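Local coordinates for protein maleate cis-trans isomerase (Pseudomonas putida, PDB 4FQ5) that probably catalyses the cis-trans isomerisation of the C2-C3 double bond of maleate, giving fumarate, at residues K70-E75 with K162-L167; A78-D83 with L104-S109; M199-I204 with V222-L227; N228-V233 with V241-V246. The protein carries 1 engineered substitution. All coordinates share one frame; numbering follows the deposited sequence.

Interaction 1 (K70-E75 with K162-L167); sequences KHVTKE and KPLTEL
Val72 meets Leu164 at the centre of the contact between segment 70-75, a loop that runs into helix 74-81, and the start of helix 162-174; Leu164 supplies about half of the 134 Å² buried, and Lys74 flanks it. The loop begins at Lys70, whose backbone is hydrogen-bonded to that of Asn190 and whose NZ forms a salt bridge with Asp93 of the second subunit, so this end of the loop also serves the interface. From His71 the chain bends sharply: Val72 is the centre of an inverse gamma turn, closed by a weak bond from Thr73 N to His71 O. The turn presents the carbonyl of Val72 to the helix, and CD2 of Leu164 lies 3.3 Å from Val72 O. With Val72 CG1 anti to the backbone N (chi1 -170°), that methyl also meets the leucine, CG1 to Leu164 CD2 being 4.1 Å, and the two side chains cross obliquely.

The contact spans the two similar halves of the fold, each built on a four-stranded parallel sheet of order 2-1-3-4: the loop follows strand 59-67 of one sheet, and the helix follows strand 153-158 of the other. The side chain of Val72 is about 5 Å from the bound maleate at its nearest atoms, which places the joint next to the pocket.

Thr73 brings its CA to 4.3 Å from Leu164 CD2 while its side chain turns elsewhere: it is the N-cap of helix 74-81, with OG1 bonded to Glu76 N. Beyond it, Lys74 leans on Ser109, and Leu77 of the same helix touches both Val72 and Leu164.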
loop_
_atom_site.group_PDB
_atom_site.type_symbol
_atom_site.label_atom_id
_atom_site.label_comp_id
_atom_site.label_asym_id
_atom_site.label_seq_id
_atom_site.Cartn_x
_atom_site.Cartn_y
_atom_site.Cartn_z
ATOM N N LYS A 70 23.953 -20.504 10.631
ATOM C CA LYS A 70 23.963 -19.490 11.682
ATOM C C LYS A 70 25.219 -18.620 11.607
ATOM O O LYS A 70 25.196 -17.463 12.010
ATOM C CB LYS A 70 23.874 -20.143 13.061
ATOM C CG LYS A 70 22.606 -20.954 13.302
ATOM C CD LYS A 70 22.701 -21.763 14.586
ATOM C CE LYS A 70 22.431 -20.917 15.822
ATOM N NZ LYS A 70 21.008 -20.465 15.907
ATOM N N HIS A 71 26.311 -19.189 11.097
ATOM C CA HIS A 71 27.585 -18.483 10.992
ATOM C C HIS A 71 28.155 -18.648 9.628
ATOM O O HIS A 71 28.164 -19.752 9.080
ATOM C CB HIS A 71 28.573 -18.965 12.055
ATOM C CG HIS A 71 28.063 -18.798 13.466
ATOM N ND1 HIS A 71 28.307 -17.697 14.199
ATOM C CD2 HIS A 71 27.266 -19.629 14.256
ATOM C CE1 HIS A 71 27.710 -17.820 15.402
ATOM N NE2 HIS A 71 27.071 -19.003 15.430
ATOM N N VAL A 72 28.629 -17.541 9.063
ATOM C CA VAL A 72 29.088 -17.512 7.681
ATOM C C VAL A 72 30.554 -17.947 7.629
ATOM O O VAL A 72 31.468 -17.114 7.610
ATOM C CB VAL A 72 28.882 -16.119 7.035
ATOM C CG1 VAL A 72 29.132 -16.177 5.534
ATOM C CG2 VAL A 72 27.470 -15.602 7.315
ATOM N N THR A 73 30.747 -19.266 7.639
ATOM C CA THR A 73 32.061 -19.899 7.522
ATOM C C THR A 73 31.996 -20.875 6.354
ATOM O O THR A 73 30.906 -21.296 5.963
ATOM C CB THR A 73 32.406 -20.716 8.780
ATOM O OG1 THR A 73 31.494 -21.819 8.896
ATOM C CG2 THR A 73 32.330 -19.854 10.042
ATOM N N LYS A 74 33.151 -21.244 5.801
ATOM C CA LYS A 74 33.194 -22.204 4.697
ATOM C C LYS A 74 32.445 -23.501 5.026
ATOM O O LYS A 74 31.681 -24.004 4.200
ATOM C CB LYS A 74 34.641 -22.520 4.284
ATOM C CG LYS A 74 34.739 -23.589 3.200
ATOM C CD LYS A 74 34.377 -23.040 1.824
ATOM C CE LYS A 74 33.497 -23.997 1.030
ATOM N NZ LYS A 74 32.057 -23.605 1.129
ATOM N N GLU A 75 32.668 -24.029 6.229
ATOM C CA GLU A 75 32.036 -25.277 6.666
ATOM C C GLU A 75 30.505 -25.160 6.689
ATOM O O GLU A 75 29.799 -26.053 6.204
ATOM C CB GLU A 75 32.569 -25.698 8.043
ATOM C CG GLU A 75 31.753 -26.765 8.760
ATOM C CD GLU A 75 31.859 -26.662 10.272
ATOM O OE1 GLU A 75 30.825 -26.399 10.925
ATOM O OE2 GLU A 75 32.973 -26.830 10.814
ATOM N N LYS A 162 37.548 -11.962 5.948
ATOM C CA LYS A 162 38.445 -11.584 4.848
ATOM C C LYS A 162 38.663 -12.667 3.773
ATOM O O LYS A 162 38.613 -12.349 2.586
ATOM C CB LYS A 162 39.778 -11.072 5.417
ATOM C CG LYS A 162 40.779 -10.545 4.403
ATOM C CD LYS A 162 42.016 -10.025 5.127
ATOM C CE LYS A 162 43.108 -9.602 4.155
ATOM N NZ LYS A 162 44.279 -9.052 4.895
ATOM N N PRO A 163 38.902 -13.938 4.180
ATOM C CA PRO A 163 39.098 -15.023 3.192
ATOM C C PRO A 163 37.903 -15.211 2.252
ATOM O O PRO A 163 38.081 -15.377 1.046
ATOM C CB PRO A 163 39.257 -16.275 4.067
ATOM C CG PRO A 163 39.759 -15.758 5.375
ATOM C CD PRO A 163 39.100 -14.422 5.562
ATOM N N LEU A 164 36.703 -15.199 2.823
ATOM C CA LEU A 164 35.456 -15.305 2.060
ATOM C C LEU A 164 35.285 -14.139 1.094
ATOM O O LEU A 164 34.906 -14.344 -0.060
ATOM C CB LEU A 164 34.264 -15.389 3.021
ATOM C CG LEU A 164 33.618 -16.753 3.286
ATOM C CD1 LEU A 164 34.505 -17.939 2.934
ATOM C CD2 LEU A 164 33.107 -16.847 4.717
ATOM N N THR A 165 35.576 -12.923 1.567
ATOM C CA THR A 165 35.530 -11.723 0.725
ATOM C C THR A 165 36.480 -11.859 -0.471
ATOM O O THR A 165 36.142 -11.481 -1.601
ATOM C CB THR A 165 35.864 -10.450 1.538
ATOM O OG1 THR A 165 34.930 -10.312 2.619
ATOM C CG2 THR A 165 35.807 -9.201 0.662
ATOM N N GLU A 166 37.661 -12.418 -0.209
ATOM C CA GLU A 166 38.663 -12.664 -1.243
ATOM C C GLU A 166 38.119 -13.577 -2.329
ATOM O O GLU A 166 38.289 -13.304 -3.512
ATOM C CB GLU A 166 39.896 -13.316 -0.629
ATOM C CG GLU A 166 41.192 -12.643 -1.012
ATOM C CD GLU A 166 41.547 -11.532 -0.052
ATOM O OE1 GLU A 166 42.064 -11.845 1.045
ATOM O OE2 GLU A 166 41.318 -10.352 -0.399
ATOM N N LEU A 167 37.473 -14.667 -1.913
ATOM C CA LEU A 167 36.839 -15.605 -2.842
ATOM C C LEU A 167 35.835 -14.900 -3.742
ATOM O O LEU A 167 35.807 -15.139 -4.948
ATOM C CB LEU A 167 36.141 -16.740 -2.082
ATOM C CG LEU A 167 36.851 -18.072 -1.800
ATOM C CD1 LEU A 167 38.254 -17.905 -1.222
ATOM C CD2 LEU A 167 35.999 -18.921 -0.871
#

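Interaction 2 (A78-D83 with L104-S109); sequences ARMDGD and LVAIMS. With MAE (maleic acid), chain C.
The methyl end of Met80 presses on Ala106, with CE 3.3 Å from CB of Ala106, tighter than carbon atoms usually approach. The methionine chain gets there by running extended through chi1 and chi2 and bending only at its last torsion (chi3 59°). Beside it, Asp81 OD1 lies 4.0 Å from CD1 of Ile107, the two side chains crossing at about a right angle. No hydrogen bond joins the segments. The carboxylate of Asp81, although buried, is provided for elsewhere: OD2 is hydrogen-bonded to Tyr114 OH, and OD1 has a weaker bond to Tyr101 OH.

Just before Ala106 in the chain, the peptide N-H groups at the start of helix 104-108 meet one carboxylate of maleate. Leu104 N is 3.1 Å from MAE O4, and Val105 N is 3.4 Å from MAE O3; both bonds are weak, the second being the straighter at 163°. CG1 of Val105 also lies 3.4 Å from that same MAE O3. A helix N-terminus would be expected to favour such an anion, and this one follows directly on Cys103, the predicted nucleophile.

Further out, Arg79 forms a salt bridge with Asp83, NH1 to OD2 of Asp83 being 2.8 Å and the donor lying above the carboxylate plane; NH1 also bonds to Arg68 O.

Helix 104-108 follows strand 98-101 and sits among three other helices: 74-81 touches it through Met80 and Leu77, 162-174 through Val168 and Tyr171, and 138-149 through Ala139, Leu142 and Ile143.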
loop_
_atom_site.group_PDB
_atom_site.type_symbol
_atom_site.label_atom_id
_atom_site.label_comp_id
_atom_site.label_asym_id
_atom_site.label_seq_id
_atom_site.Cartn_x
_atom_site.Cartn_y
_atom_site.Cartn_z
ATOM N N ALA A 78 29.159 -24.743 2.970
ATOM C CA ALA A 78 29.184 -26.009 2.228
ATOM C C ALA A 78 28.038 -26.929 2.653
ATOM O O ALA A 78 27.347 -27.497 1.806
ATOM C CB ALA A 78 30.535 -26.705 2.392
ATOM N N ARG A 79 27.829 -27.052 3.961
ATOM C CA ARG A 79 26.730 -27.854 4.503
ATOM C C ARG A 79 25.372 -27.308 4.055
ATOM O O ARG A 79 24.502 -28.064 3.619
ATOM C CB ARG A 79 26.786 -27.883 6.028
ATOM C CG ARG A 79 25.953 -28.997 6.649
ATOM C CD ARG A 79 25.139 -28.496 7.829
ATOM N NE ARG A 79 24.138 -27.509 7.411
ATOM C CZ ARG A 79 22.914 -27.800 6.972
ATOM N NH1 ARG A 79 22.094 -26.821 6.616
ATOM N NH2 ARG A 79 22.506 -29.062 6.880
ATOM N N MET A 80 25.211 -25.990 4.165
ATOM C CA MET A 80 23.975 -25.316 3.776
ATOM C C MET A 80 23.611 -25.579 2.315
ATOM O O MET A 80 22.456 -25.909 2.005
ATOM C CB MET A 80 24.085 -23.811 4.028
ATOM C CG MET A 80 22.778 -23.058 3.845
ATOM S SD MET A 80 22.978 -21.267 3.765
ATOM C CE MET A 80 24.055 -21.075 2.353
ATOM N N ASP A 81 24.591 -25.435 1.424
ATOM C CA ASP A 81 24.362 -25.663 -0.005
ATOM C C ASP A 81 23.882 -27.086 -0.292
ATOM O O ASP A 81 23.126 -27.300 -1.230
ATOM C CB ASP A 81 25.609 -25.354 -0.832
ATOM C CG ASP A 81 25.332 -25.370 -2.319
ATOM O OD1 ASP A 81 24.554 -24.510 -2.795
ATOM O OD2 ASP A 81 25.885 -26.245 -3.022
ATOM N N GLY A 82 24.327 -28.041 0.520
ATOM C CA GLY A 82 23.873 -29.431 0.423
ATOM C C GLY A 82 22.365 -29.609 0.567
ATOM O O GLY A 82 21.815 -30.592 0.086
ATOM N N ASP A 83 21.694 -28.658 1.223
ATOM C CA ASP A 83 20.230 -28.707 1.387
ATOM C C ASP A 83 19.467 -28.073 0.227
ATOM O O ASP A 83 18.234 -27.977 0.250
ATOM C CB ASP A 83 19.821 -28.037 2.698
ATOM C CG ASP A 83 20.237 -28.834 3.913
ATOM O OD1 ASP A 83 20.535 -30.042 3.782
ATOM O OD2 ASP A 83 20.263 -28.251 5.007
ATOM N N LEU A 104 24.696 -15.369 -1.818
ATOM C CA LEU A 104 25.752 -15.084 -2.792
ATOM C C LEU A 104 27.048 -15.838 -2.497
ATOM O O LEU A 104 27.608 -16.476 -3.379
ATOM C CB LEU A 104 26.016 -13.569 -2.812
ATOM C CG LEU A 104 27.116 -12.749 -3.518
ATOM C CD1 LEU A 104 28.540 -13.289 -3.409
ATOM C CD2 LEU A 104 26.773 -12.397 -4.954
ATOM N N VAL A 105 27.519 -15.751 -1.256
ATOM C CA VAL A 105 28.819 -16.308 -0.897
ATOM C C VAL A 105 28.831 -17.849 -0.890
ATOM O O VAL A 105 29.861 -18.470 -1.150
ATOM C CB VAL A 105 29.368 -15.696 0.415
ATOM C CG1 VAL A 105 28.664 -16.265 1.645
ATOM C CG2 VAL A 105 30.875 -15.882 0.499
ATOM N N ALA A 106 27.681 -18.451 -0.606
ATOM C CA ALA A 106 27.548 -19.906 -0.593
ATOM C C ALA A 106 27.790 -20.468 -1.990
ATOM O O ALA A 106 28.457 -21.493 -2.152
ATOM C CB ALA A 106 26.169 -20.300 -0.096
ATOM N N ILE A 107 27.253 -19.787 -2.994
ATOM C CA ILE A 107 27.482 -20.166 -4.380
ATOM C C ILE A 107 28.946 -19.943 -4.778
ATOM O O ILE A 107 29.607 -20.862 -5.262
ATOM C CB ILE A 107 26.528 -19.417 -5.338
ATOM C CG1 ILE A 107 25.073 -19.891 -5.163
ATOM C CG2 ILE A 107 26.996 -19.540 -6.783
ATOM C CD1 ILE A 107 24.855 -21.390 -5.286
ATOM N N MET A 108 29.449 -18.732 -4.558
ATOM C CA MET A 108 30.814 -18.396 -4.959
ATOM C C MET A 108 31.874 -19.232 -4.219
ATOM O O MET A 108 32.896 -19.581 -4.802
ATOM C CB MET A 108 31.075 -16.883 -4.851
ATOM C CG MET A 108 30.217 -16.039 -5.798
ATOM S SD MET A 108 30.751 -14.318 -5.950
ATOM C CE MET A 108 29.613 -13.677 -7.168
ATOM N N SER A 109 31.607 -19.569 -2.956
ATOM C CA SER A 109 32.475 -20.437 -2.142
ATOM C C SER A 109 32.747 -21.819 -2.739
ATOM O O SER A 109 33.708 -22.484 -2.354
ATOM C CB SER A 109 31.845 -20.668 -0.766
ATOM O OG SER A 109 32.170 -19.623 0.118
HETATM C C1 MAE C . 23.474 -14.289 3.861
HETATM O O1 MAE C . 22.577 -14.457 4.702
HETATM O O2 MAE C . 23.951 -13.180 3.575
HETATM C C2 MAE C . 24.015 -15.482 3.193
HETATM C C3 MAE C . 24.736 -15.461 2.086
HETATM C C4 MAE C . 25.094 -14.242 1.326
HETATM O O3 MAE C . 26.274 -13.908 1.292
HETATM O O4 MAE C . 24.244 -13.596 0.703
#

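Interaction 3 (M199-I204 with V222-L227); sequences MNLPGI and VQMPSL. With MAE (maleic acid), chain C.
Leu201 supplies the whole apolar contact from the first turn of helix 201-206, its two methyls dividing the loop 222-227 between them. CD2 meets the end of Met224, at 4.1 Å from CE of that residue. Met224 CG is anti to the backbone N, and a bend at chi3 (71°) sets the methyl against the leucine. CD1 goes instead to the next two residues, 3.5 Å from the backbone Pro225 O and 3.8 Å from CB of Ser226.

The polar interactions belong to the loop. Val222 N donates to MAE O4 at 2.9 Å and Gln223 N to MAE O2 at 2.9 Å, so successive peptide groups serve different carboxylates of the maleate. A longer, weak bond runs from Val222 N to MAE O2 as well. The amide of Gln223 does not reach for the ligand: NE2 donates to Asn190 O and Ser37 O, while OE1 accepts from Ile39 N, which fixes the rotation of the group and ties the loop to two other walls of the pocket. At the end that Leu201 touches, Glu44 OE2 accepts from both Ser226 N and Leu227 N.

Such a loop, following a parallel strand (215-217) and binding an anion through backbone N-H groups, marks the active-site edge of this alpha/beta fold; here it follows immediately on Ala221, an engineered residue at the position of the predicted proton donor.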
loop_
_atom_site.group_PDB
_atom_site.type_symbol
_atom_site.label_atom_id
_atom_site.label_comp_id
_atom_site.label_asym_id
_atom_site.label_seq_id
_atom_site.Cartn_x
_atom_site.Cartn_y
_atom_site.Cartn_z
ATOM N N MET A 199 22.865 2.817 7.769
ATOM C CA MET A 199 23.254 4.227 7.694
ATOM C C MET A 199 24.760 4.427 7.873
ATOM O O MET A 199 25.279 5.508 7.601
ATOM C CB MET A 199 22.452 5.093 8.676
ATOM C CG MET A 199 20.966 5.225 8.342
ATOM S SD MET A 199 20.579 5.600 6.615
ATOM C CE MET A 199 21.542 7.091 6.352
ATOM N N ASN A 200 25.456 3.377 8.310
ATOM C CA ASN A 200 26.913 3.353 8.304
ATOM C C ASN A 200 27.484 3.237 6.896
ATOM O O ASN A 200 28.622 3.624 6.660
ATOM C CB ASN A 200 27.453 2.192 9.150
ATOM C CG ASN A 200 27.200 2.367 10.633
ATOM O OD1 ASN A 200 27.011 3.477 11.122
ATOM N ND2 ASN A 200 27.206 1.261 11.363
ATOM N N LEU A 201 26.698 2.698 5.965
ATOM C CA LEU A 201 27.211 2.355 4.637
ATOM C C LEU A 201 27.675 3.542 3.782
ATOM O O LEU A 201 28.699 3.427 3.106
ATOM C CB LEU A 201 26.228 1.460 3.862
ATOM C CG LEU A 201 25.979 0.060 4.439
ATOM C CD1 LEU A 201 24.830 -0.611 3.700
ATOM C CD2 LEU A 201 27.233 -0.805 4.374
ATOM N N PRO A 202 26.932 4.676 3.797
ATOM C CA PRO A 202 27.412 5.828 3.035
ATOM C C PRO A 202 28.823 6.295 3.439
ATOM O O PRO A 202 29.609 6.662 2.573
ATOM C CB PRO A 202 26.367 6.905 3.340
ATOM C CG PRO A 202 25.115 6.129 3.579
ATOM C CD PRO A 202 25.581 4.919 4.344
ATOM N N GLY A 203 29.139 6.258 4.730
ATOM C CA GLY A 203 30.454 6.675 5.218
ATOM C C GLY A 203 31.553 5.686 4.864
ATOM O O GLY A 203 32.686 6.081 4.592
ATOM N N ILE A 204 31.218 4.397 4.882
ATOM C CA ILE A 204 32.140 3.347 4.441
ATOM C C ILE A 204 32.483 3.545 2.966
ATOM O O ILE A 204 33.658 3.550 2.583
ATOM C CB ILE A 204 31.554 1.937 4.710
ATOM C CG1 ILE A 204 31.603 1.633 6.209
ATOM C CG2 ILE A 204 32.300 0.872 3.914
ATOM C CD1 ILE A 204 30.679 0.522 6.673
ATOM N N VAL A 222 23.371 -10.856 1.222
ATOM C CA VAL A 222 21.943 -10.718 1.202
ATOM C C VAL A 222 21.401 -10.521 2.628
ATOM O O VAL A 222 20.273 -10.066 2.812
ATOM C CB VAL A 222 21.370 -11.920 0.418
ATOM C CG1 VAL A 222 20.285 -12.664 1.170
ATOM C CG2 VAL A 222 20.947 -11.488 -0.979
ATOM N N GLN A 223 22.220 -10.821 3.637
ATOM C CA GLN A 223 21.836 -10.564 5.030
ATOM C C GLN A 223 22.044 -9.110 5.475
ATOM O O GLN A 223 21.303 -8.611 6.319
ATOM C CB GLN A 223 22.560 -11.512 5.997
ATOM C CG GLN A 223 22.182 -11.357 7.467
ATOM C CD GLN A 223 20.806 -11.904 7.812
ATOM O OE1 GLN A 223 19.813 -11.644 7.116
ATOM N NE2 GLN A 223 20.735 -12.649 8.913
ATOM N N MET A 224 23.056 -8.443 4.930
ATOM C CA MET A 224 23.364 -7.080 5.352
ATOM C C MET A 224 22.373 -6.106 4.721
ATOM O O MET A 224 22.325 -5.996 3.501
ATOM C CB MET A 224 24.791 -6.704 4.959
ATOM C CG MET A 224 25.181 -5.321 5.440
ATOM S SD MET A 224 26.930 -4.961 5.258
ATOM C CE MET A 224 27.110 -4.785 3.489
ATOM N N PRO A 225 21.574 -5.405 5.549
ATOM C CA PRO A 225 20.599 -4.446 5.015
ATOM C C PRO A 225 21.289 -3.314 4.272
ATOM O O PRO A 225 22.306 -2.794 4.737
ATOM C CB PRO A 225 19.896 -3.902 6.270
ATOM C CG PRO A 225 20.207 -4.866 7.357
ATOM C CD PRO A 225 21.540 -5.468 7.023
ATOM N N SER A 226 20.753 -2.940 3.118
ATOM C CA SER A 226 21.357 -1.869 2.342
ATOM C C SER A 226 20.330 -1.058 1.576
ATOM O O SER A 226 20.614 0.061 1.160
ATOM C CB SER A 226 22.401 -2.426 1.373
ATOM O OG SER A 226 21.790 -3.257 0.401
ATOM N N LEU A 227 19.137 -1.621 1.394
ATOM C CA LEU A 227 18.115 -0.984 0.562
ATOM C C LEU A 227 17.867 0.491 0.910
ATOM O O LEU A 227 17.798 1.333 0.020
ATOM C CB LEU A 227 16.807 -1.782 0.590
ATOM C CG LEU A 227 15.644 -1.260 -0.264
ATOM C CD1 LEU A 227 16.069 -1.083 -1.711
ATOM C CD2 LEU A 227 14.449 -2.199 -0.159
HETATM C C1 MAE C . 23.474 -14.289 3.861
HETATM O O1 MAE C . 22.577 -14.457 4.702
HETATM O O2 MAE C . 23.951 -13.180 3.575
HETATM C C2 MAE C . 24.015 -15.482 3.193
HETATM C C3 MAE C . 24.736 -15.461 2.086
HETATM C C4 MAE C . 25.094 -14.242 1.326
HETATM O O3 MAE C . 26.274 -13.908 1.292
HETATM O O4 MAE C . 24.244 -13.596 0.703
#

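Interaction 4 (N228-V233 with V241-V246); sequences NAITMV and VISAAV
Ile230 directs CG1 anti to its carbonyl carbon (chi1 -71°) and stays extended at chi2, which carries CD1 across to the opposing segment. There it lies 3.6 Å from CG2 of Val246, the two side chains sliding past each other in opposite directions. The shorter branch of the isoleucine stays by the strand: CG2 is 4.1 Å from Val241 O and 4.2 Å from Val241 CG1. One helical turn on, Val233 CG1 meets CG2 of Val241 at 3.6 Å, these side chains crossing at about a right angle. Val241 is therefore gripped by two residues of the helix on the same face.

The segments belong to the beta-alpha-beta unit formed by strand 215-217, helix 230-237 and strand 241-243, and the contact is the packing of that crossover helix on the strand it leads into. Strand 241-243 is the outermost strand of its sheet within the chain; backbone bonds join Ile242 to Ile216 and Ile218, while the Ile242 side chain points away from helix 230-237, against helix 138-149.

Where the strand gives way to helix 244-255, Ser243 is the N-cap. With chi1 at 66° its OG stands between its own backbone N and carbonyl carbon and accepts from Val246 N, at 3.0 Å and a nearly straight 161°. The same OG is 4.2 Å from Ile230 CD1, so the capping bond runs beside the apolar contact. On the outer side of helix 230-237, Thr231 OG1 is hydrogen-bonded to Ser270 O of the third subunit.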
loop_
_atom_site.group_PDB
_atom_site.type_symbol
_atom_site.label_atom_id
_atom_site.label_comp_id
_atom_site.label_asym_id
_atom_site.label_seq_id
_atom_site.Cartn_x
_atom_site.Cartn_y
_atom_site.Cartn_z
ATOM N N ASN A 228 17.761 0.793 2.198
ATOM C CA ASN A 228 17.455 2.148 2.651
ATOM C C ASN A 228 18.598 3.167 2.504
ATOM O O ASN A 228 18.413 4.354 2.802
ATOM C CB ASN A 228 16.934 2.113 4.093
ATOM C CG ASN A 228 15.556 1.479 4.197
ATOM O OD1 ASN A 228 14.746 1.579 3.276
ATOM N ND2 ASN A 228 15.275 0.843 5.327
ATOM N N ALA A 229 19.761 2.710 2.038
ATOM C CA ALA A 229 20.907 3.589 1.809
ATOM C C ALA A 229 21.254 3.740 0.331
ATOM O O ALA A 229 22.095 4.564 -0.029
ATOM C CB ALA A 229 22.126 3.109 2.597
ATOM N N ILE A 230 20.594 2.961 -0.520
ATOM C CA ILE A 230 20.936 2.901 -1.944
ATOM C C ILE A 230 20.825 4.245 -2.674
ATOM O O ILE A 230 21.759 4.650 -3.384
ATOM C CB ILE A 230 20.117 1.814 -2.684
ATOM C CG1 ILE A 230 20.606 0.419 -2.259
ATOM C CG2 ILE A 230 20.205 2.003 -4.195
ATOM C CD1 ILE A 230 19.841 -0.738 -2.869
ATOM N N THR A 231 19.693 4.927 -2.509
ATOM C CA THR A 231 19.456 6.178 -3.237
ATOM C C THR A 231 20.376 7.292 -2.741
ATOM O O THR A 231 20.880 8.072 -3.544
ATOM C CB THR A 231 17.980 6.633 -3.184
ATOM O OG1 THR A 231 17.566 6.768 -1.818
ATOM C CG2 THR A 231 17.089 5.625 -3.878
ATOM N N MET A 232 20.590 7.342 -1.424
ATOM C CA MET A 232 21.539 8.269 -0.798
ATOM C C MET A 232 22.937 8.116 -1.391
ATOM O O MET A 232 23.556 9.100 -1.794
ATOM C CB MET A 232 21.610 8.027 0.711
ATOM C CG MET A 232 20.512 8.688 1.519
ATOM S SD MET A 232 20.471 8.029 3.195
ATOM C CE MET A 232 19.351 9.174 4.007
ATOM N N VAL A 233 23.416 6.873 -1.452
ATOM C CA VAL A 233 24.752 6.578 -1.983
ATOM C C VAL A 233 24.889 6.912 -3.470
ATOM O O VAL A 233 25.934 7.404 -3.897
ATOM C CB VAL A 233 25.188 5.123 -1.688
ATOM C CG1 VAL A 233 26.514 4.801 -2.369
ATOM C CG2 VAL A 233 25.313 4.914 -0.186
ATOM N N VAL A 241 24.386 2.150 -8.021
ATOM C CA VAL A 241 24.566 1.319 -6.841
ATOM C C VAL A 241 23.633 0.124 -6.940
ATOM O O VAL A 241 22.441 0.274 -7.226
ATOM C CB VAL A 241 24.306 2.107 -5.543
ATOM C CG1 VAL A 241 24.370 1.203 -4.320
ATOM C CG2 VAL A 241 25.302 3.249 -5.403
ATOM N N ILE A 242 24.195 -1.064 -6.729
ATOM C CA ILE A 242 23.420 -2.294 -6.694
ATOM C C ILE A 242 23.757 -3.074 -5.440
ATOM O O ILE A 242 24.753 -2.793 -4.768
ATOM C CB ILE A 242 23.672 -3.183 -7.934
ATOM C CG1 ILE A 242 25.153 -3.595 -8.019
ATOM C CG2 ILE A 242 23.188 -2.477 -9.190
ATOM C CD1 ILE A 242 25.474 -4.495 -9.193
ATOM N N SER A 243 22.906 -4.047 -5.129
ATOM C CA SER A 243 23.141 -4.973 -4.039
ATOM C C SER A 243 22.744 -6.349 -4.534
ATOM O O SER A 243 22.034 -6.459 -5.539
ATOM C CB SER A 243 22.300 -4.594 -2.822
ATOM O OG SER A 243 20.918 -4.745 -3.101
ATOM N N ALA A 244 23.198 -7.394 -3.841
ATOM C CA ALA A 244 22.800 -8.759 -4.189
ATOM C C ALA A 244 21.271 -8.883 -4.210
ATOM O O ALA A 244 20.712 -9.516 -5.100
ATOM C CB ALA A 244 23.407 -9.761 -3.220
ATOM N N ALA A 245 20.609 -8.251 -3.240
ATOM C CA ALA A 245 19.141 -8.258 -3.152
ATOM C C ALA A 245 18.510 -7.573 -4.355
ATOM O O ALA A 245 17.564 -8.101 -4.951
ATOM C CB ALA A 245 18.682 -7.585 -1.865
ATOM N N VAL A 246 19.033 -6.395 -4.707
ATOM C CA VAL A 246 18.535 -5.634 -5.862
ATOM C C VAL A 246 18.748 -6.390 -7.178
ATOM O O VAL A 246 17.838 -6.467 -8.010
ATOM C CB VAL A 246 19.129 -4.204 -5.908
ATOM C CG1 VAL A 246 19.124 -3.633 -7.324
ATOM C CG2 VAL A 246 18.359 -3.292 -4.968
#

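The four contacts fall into two pairs. Interactions 1 and 2, with centres about 10 Å apart, share helix 74-81 and touch through Val72 and Val105; along the chain, both segments of interaction 2 lie between those of interaction 1. Interactions 3 and 4 follow later in sequence, their centres about 8 Å apart, and meet where Ser226 packs on Ser243 and Val222 on Ala244. About 23 Å separates the centres of interactions 2 and 3, yet both reach the same maleate, from the helix start at 104-105 and the loop at 222-223. The substrate thus lies between the two halves of the fold, which interaction 1 joins directly, while interaction 4 packs helix 230-237 on the second sheet's outermost strand, next to the loop.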